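Side-chain contacts in glutathione S-transferase 1 (Ascaris suum, PDB 4Q5F), which conjugates reduced glutathione to a wide range of hydrophobic electrophiles and can also act as a glutathione peroxidase: residues I172-A177 with A211-T216; L18-I23 with G29-F34. All blocks are in the same frame, centred on the assembly; numbering follows the deposited sequence.

Contact 1 of 2, residues I172-A177 with A211-T216; sequences ITDSLA and AERPKT
Asp174 and Arg213 meet through two torsion choices: chi1 of -177° in Asp174 swings its CG anti to the backbone N, and the Arg213 chain, leaving its CA with CG between N and the carbonyl carbon, then runs extended from CG to NE. This reach lets two backbones that stay 12.7 Å apart, measured between the CA atoms of Asp174 and Arg213, be bridged by the long arginine side chain, with no direct backbone contact. Arg213 NH1 donates to Asp174 OD1 at 3.0 Å, a nearly straight salt-bridge bond (160° at the hydrogen) in the guanidinium plane, meeting OD1 on its syn side but tilted out of the carboxylate plane. Arg213 NH2 adds a weak bond to the same OD1. OD1 takes both bonds and OD2 none across the contact, so with the planes 68° apart this is not a flat two-oxygen fork. A water accepts from Arg213 NH2 and donates to Asp174 OD1 and O. Arg213 NH1 also forms a salt bridge to Glu28; serving two acids would probably stabilise the positive charge. The arrangement is a salt bridge with a bridging water, from helix 167-182 to the first residue beyond helix 204-212, within the all-helical C-terminal domain of a glutathione transferase.

Contact 2 of 2, residues L18-I23 with G29-F34; sequences LTYFDI and GARLIF. With GSH (glutathione), chain E.
Strand 18-21 and helix 29-34 run at 136° to one another, their axes approaching to 10.1 Å, and side chains fill the interval. Leu18 carries the apolar part: with chi1 at 179° its CG stands anti to the backbone N, and both methyls rest against Ala30. Leu18 CD1 lies 3.8 Å from Ala30 CB, and Leu18 CD2 also lies 3.6 Å from Arg31 CG, the Leu18 and Arg31 side chains crossing at about a right angle. Phe34 CE2 makes a looser apolar contact with Leu18 CB.

Beyond Leu18 the Arg31 chain stays extended from CG to NE and brings its guanidinium to the carbonyls of Phe21 and Ile23. There Arg31 NH2 donates to Phe21 O at 3.2 Å, nearly in line with the C=O bond. Arg31 NH1 donates to Ile23 O at 3.0 Å, nearly straight at the hydrogen but tilted from the carbonyl plane of Ile23. Both carbonyl oxygens lie in the guanidinium plane, so the pair of bonds fixes the rotation of the group. The Tyr20 ring stands at 68° to that plane, with Arg31 NH2 at its edge, 3.9 Å from Tyr20 CD2. Salt bridges from Arg31 NE to Asp43 and from Arg31 NH1 to Glu28 should balance this buried charge.

On the glutathione side, Tyr20 OH lies 3.3 Å from GSH SG2 and accepts a hydrogen bond from Leu26 N, while Phe21 CE2 is 3.7 Å from GSH O2. Arg31 is thus consistent with a second-shell role: by gripping the carbonyls of Phe21 and Ile23 it holds the backbone just after Tyr20, the residue whose hydroxyl lies beside the glutathione sulfur.

In the fold
From the N terminus, contact 2 comes first and closes a short loop: strand 16-21 turns through five residues back against helix 27-37, the opening half of the beta-alpha-beta unit completed by strand 42-46. Contact 1 opens much later and spans 33 mostly helical residues, including helix 191-201, so the two follow in series and neither nest nor cross. Contacts 1 and 2 nevertheless meet in space, the centres of the two contacts lying about 11 Å apart. Asp174 CB packs 3.4 Å from Leu32 CD1, and Thr216 CG2 approaches Asp22 O at 3.7 Å. Glu28 links the contacts through its two oxygens, OE1 to Arg31 and OE2 to Arg213, tying the thioredoxin-like N-terminal domain to the helical C-terminal domain.

Contact 1 of 2, residues I172-A177 with A211-T216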
# COMPACT_ATOMS: atom_id res chain seq x y z
N ILE B 172 -11.90 -5.63 -1.88
CA ILE B 172 -12.61 -4.36 -1.83
C ILE B 172 -14.08 -4.57 -1.48
O ILE B 172 -14.59 -3.97 -0.53
CB ILE B 172 -12.50 -3.60 -3.18
CG1 ILE B 172 -11.08 -3.04 -3.34
CG2 ILE B 172 -13.51 -2.45 -3.26
CD1 ILE B 172 -10.77 -2.52 -4.73
N THR B 173 -14.76 -5.42 -2.24
CA THR B 173 -16.19 -5.63 -2.07
C THR B 173 -16.54 -6.21 -0.71
O THR B 173 -17.58 -5.90 -0.14
CB THR B 173 -16.75 -6.55 -3.17
OG1 THR B 173 -16.01 -7.77 -3.19
CG2 THR B 173 -16.66 -5.87 -4.52
N ASP B 174 -15.67 -7.07 -0.18
CA ASP B 174 -15.91 -7.66 1.14
C ASP B 174 -15.82 -6.59 2.22
O ASP B 174 -16.66 -6.53 3.12
CB ASP B 174 -14.90 -8.77 1.43
CG ASP B 174 -15.17 -9.45 2.76
OD1 ASP B 174 -16.14 -10.24 2.84
OD2 ASP B 174 -14.40 -9.21 3.72
N SER B 175 -14.80 -5.74 2.11
CA SER B 175 -14.59 -4.68 3.09
C SER B 175 -15.72 -3.66 3.04
O SER B 175 -16.25 -3.27 4.08
CB SER B 175 -13.24 -3.99 2.85
OG SER B 175 -12.20 -4.94 2.70
N LEU B 176 -16.07 -3.23 1.84
CA LEU B 176 -17.17 -2.28 1.65
C LEU B 176 -18.46 -2.86 2.22
O LEU B 176 -19.23 -2.16 2.88
CB LEU B 176 -17.36 -1.96 0.17
CG LEU B 176 -16.26 -1.14 -0.52
CD1 LEU B 176 -16.62 -0.92 -1.98
CD2 LEU B 176 -16.04 0.19 0.18
N ALA B 177 -18.70 -4.14 1.94
CA ALA B 177 -19.89 -4.82 2.43
C ALA B 177 -19.96 -4.77 3.95
O ALA B 177 -21.02 -4.54 4.53
CB ALA B 177 -19.91 -6.26 1.95
N ALA B 211 -21.32 -18.06 3.11
CA ALA B 211 -22.37 -18.80 3.81
C ALA B 211 -21.82 -19.64 4.96
O ALA B 211 -22.46 -19.79 5.99
CB ALA B 211 -23.14 -19.68 2.82
N GLU B 212 -20.61 -20.17 4.78
CA GLU B 212 -20.03 -21.14 5.71
C GLU B 212 -19.07 -20.50 6.71
O GLU B 212 -18.88 -21.01 7.81
CB GLU B 212 -19.27 -22.23 4.94
CG GLU B 212 -20.04 -22.83 3.77
CD GLU B 212 -19.19 -23.76 2.93
OE1 GLU B 212 -17.98 -23.91 3.22
OE2 GLU B 212 -19.73 -24.35 1.97
N ARG B 213 -18.46 -19.38 6.32
CA ARG B 213 -17.41 -18.77 7.13
C ARG B 213 -17.97 -18.36 8.50
O ARG B 213 -19.16 -18.09 8.63
CB ARG B 213 -16.80 -17.56 6.42
CG ARG B 213 -17.77 -16.42 6.19
CD ARG B 213 -17.07 -15.24 5.54
NE ARG B 213 -17.96 -14.10 5.35
CZ ARG B 213 -17.59 -12.94 4.81
NH1 ARG B 213 -16.34 -12.75 4.40
NH2 ARG B 213 -18.48 -11.96 4.67
N PRO B 214 -17.10 -18.29 9.52
CA PRO B 214 -17.56 -17.94 10.87
C PRO B 214 -18.16 -16.55 10.94
O PRO B 214 -17.61 -15.61 10.37
CB PRO B 214 -16.28 -18.01 11.71
CG PRO B 214 -15.34 -18.85 10.93
CD PRO B 214 -15.65 -18.58 9.50
N LYS B 215 -19.27 -16.42 11.65
CA LYS B 215 -19.88 -15.12 11.90
C LYS B 215 -19.08 -14.39 12.97
O LYS B 215 -19.01 -14.84 14.12
CB LYS B 215 -21.33 -15.29 12.36
CG LYS B 215 -22.21 -16.04 11.36
N THR B 216 -18.46 -13.28 12.58
CA THR B 216 -17.63 -12.49 13.48
C THR B 216 -18.08 -11.04 13.39
O THR B 216 -18.73 -10.65 12.41
CB THR B 216 -16.14 -12.62 13.12
OG1 THR B 216 -15.93 -12.15 11.78
CG2 THR B 216 -15.69 -14.06 13.22
O HOH W 1 -18.32 -8.99 4.10

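Contact 2 of 2, residues L18-I23 with G29-F34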
# COMPACT_ATOMS: atom_id res chain seq x y z
N LEU B 18 -2.23 -19.71 6.35
CA LEU B 18 -2.54 -18.32 6.66
C LEU B 18 -2.77 -18.16 8.15
O LEU B 18 -3.62 -18.84 8.72
CB LEU B 18 -3.79 -17.88 5.89
CG LEU B 18 -4.26 -16.44 6.13
CD1 LEU B 18 -3.32 -15.44 5.47
CD2 LEU B 18 -5.69 -16.25 5.64
N THR B 19 -2.01 -17.27 8.78
CA THR B 19 -2.13 -17.01 10.21
C THR B 19 -2.72 -15.63 10.46
O THR B 19 -2.12 -14.61 10.13
CB THR B 19 -0.76 -17.12 10.91
OG1 THR B 19 -0.21 -18.43 10.70
CG2 THR B 19 -0.89 -16.87 12.41
N TYR B 20 -3.91 -15.61 11.06
CA TYR B 20 -4.59 -14.37 11.39
C TYR B 20 -5.49 -14.61 12.59
O TYR B 20 -5.64 -15.75 13.04
CB TYR B 20 -5.41 -13.86 10.20
CG TYR B 20 -5.89 -12.43 10.35
CD1 TYR B 20 -4.99 -11.38 10.38
CD2 TYR B 20 -7.24 -12.15 10.47
CE1 TYR B 20 -5.43 -10.07 10.52
CE2 TYR B 20 -7.69 -10.84 10.61
CZ TYR B 20 -6.77 -9.81 10.63
OH TYR B 20 -7.21 -8.52 10.77
N PHE B 21 -6.09 -13.55 13.13
CA PHE B 21 -7.00 -13.68 14.25
C PHE B 21 -8.36 -14.21 13.79
O PHE B 21 -8.58 -14.38 12.59
CB PHE B 21 -7.16 -12.34 14.96
CG PHE B 21 -5.85 -11.73 15.40
CD1 PHE B 21 -5.11 -12.32 16.41
CD2 PHE B 21 -5.36 -10.59 14.79
CE1 PHE B 21 -3.90 -11.77 16.81
CE2 PHE B 21 -4.16 -10.04 15.19
CZ PHE B 21 -3.43 -10.63 16.20
N ASP B 22 -9.25 -14.46 14.74
CA ASP B 22 -10.55 -15.07 14.45
C ASP B 22 -11.37 -14.22 13.49
O ASP B 22 -12.10 -14.75 12.65
CB ASP B 22 -11.33 -15.26 15.75
CG ASP B 22 -10.70 -16.29 16.67
OD1 ASP B 22 -10.16 -17.30 16.16
OD2 ASP B 22 -10.74 -16.09 17.90
N ILE B 23 -11.25 -12.91 13.64
CA ILE B 23 -12.02 -11.96 12.84
C ILE B 23 -11.69 -12.04 11.35
O ILE B 23 -10.72 -12.67 10.95
CB ILE B 23 -11.76 -10.52 13.31
CG1 ILE B 23 -10.26 -10.27 13.44
CG2 ILE B 23 -12.45 -10.27 14.64
CD1 ILE B 23 -9.86 -8.82 13.36
N GLY B 29 -9.19 -11.10 3.29
CA GLY B 29 -8.80 -10.87 1.91
C GLY B 29 -8.13 -12.09 1.32
O GLY B 29 -8.50 -12.56 0.25
N ALA B 30 -7.13 -12.62 2.03
CA ALA B 30 -6.42 -13.81 1.60
C ALA B 30 -7.36 -15.01 1.50
O ALA B 30 -7.32 -15.75 0.51
CB ALA B 30 -5.28 -14.11 2.55
N ARG B 31 -8.19 -15.21 2.52
CA ARG B 31 -9.14 -16.31 2.55
C ARG B 31 -10.02 -16.29 1.31
O ARG B 31 -10.21 -17.31 0.64
CB ARG B 31 -10.02 -16.23 3.79
CG ARG B 31 -9.28 -16.38 5.11
CD ARG B 31 -10.21 -16.17 6.29
NE ARG B 31 -9.51 -16.24 7.57
CZ ARG B 31 -9.61 -15.35 8.55
NH1 ARG B 31 -10.40 -14.29 8.44
NH2 ARG B 31 -8.92 -15.53 9.67
N LEU B 32 -10.57 -15.11 1.00
CA LEU B 32 -11.43 -14.93 -0.16
C LEU B 32 -10.71 -15.31 -1.45
O LEU B 32 -11.29 -15.90 -2.36
CB LEU B 32 -11.90 -13.48 -0.24
CG LEU B 32 -12.97 -13.08 0.78
CD1 LEU B 32 -13.03 -11.57 0.92
CD2 LEU B 32 -14.32 -13.63 0.36
N ILE B 33 -9.42 -14.97 -1.52
CA ILE B 33 -8.63 -15.24 -2.72
C ILE B 33 -8.38 -16.74 -2.87
O ILE B 33 -8.39 -17.26 -3.99
CB ILE B 33 -7.30 -14.46 -2.69
CG1 ILE B 33 -7.58 -12.96 -2.73
CG2 ILE B 33 -6.43 -14.83 -3.89
CD1 ILE B 33 -6.40 -12.09 -2.33
N PHE B 34 -8.16 -17.44 -1.76
CA PHE B 34 -8.02 -18.89 -1.80
C PHE B 34 -9.31 -19.55 -2.29
O PHE B 34 -9.29 -20.36 -3.21
CB PHE B 34 -7.70 -19.46 -0.41
CG PHE B 34 -6.27 -19.27 0.01
CD1 PHE B 34 -5.24 -19.82 -0.73
CD2 PHE B 34 -5.97 -18.57 1.16
CE1 PHE B 34 -3.92 -19.66 -0.34
CE2 PHE B 34 -4.66 -18.40 1.56
CZ PHE B 34 -3.63 -18.95 0.81
N1 GSH E . 0.08 -3.01 7.34
CA1 GSH E . -0.24 -4.26 7.93
C1 GSH E . -0.89 -5.16 6.89
O11 GSH E . -0.78 -6.41 6.97
O12 GSH E . -1.55 -4.65 5.95
CB1 GSH E . -1.20 -4.04 9.09
CG1 GSH E . -1.37 -5.35 9.87
CD1 GSH E . -2.09 -5.11 11.21
OE1 GSH E . -2.28 -3.97 11.60
N2 GSH E . -2.51 -6.24 12.00
CA2 GSH E . -3.17 -6.07 13.26
C2 GSH E . -2.36 -6.77 14.35
O2 GSH E . -1.57 -7.64 14.04
CB2 GSH E . -4.54 -6.71 13.22
SG2 GSH E . -5.51 -5.97 11.96
N3 GSH E . -2.55 -6.41 15.73
CA3 GSH E . -1.80 -7.06 16.77
C3 GSH E . -0.55 -6.24 17.09
O31 GSH E . -0.20 -5.30 16.34
O32 GSH E . 0.13 -6.51 18.12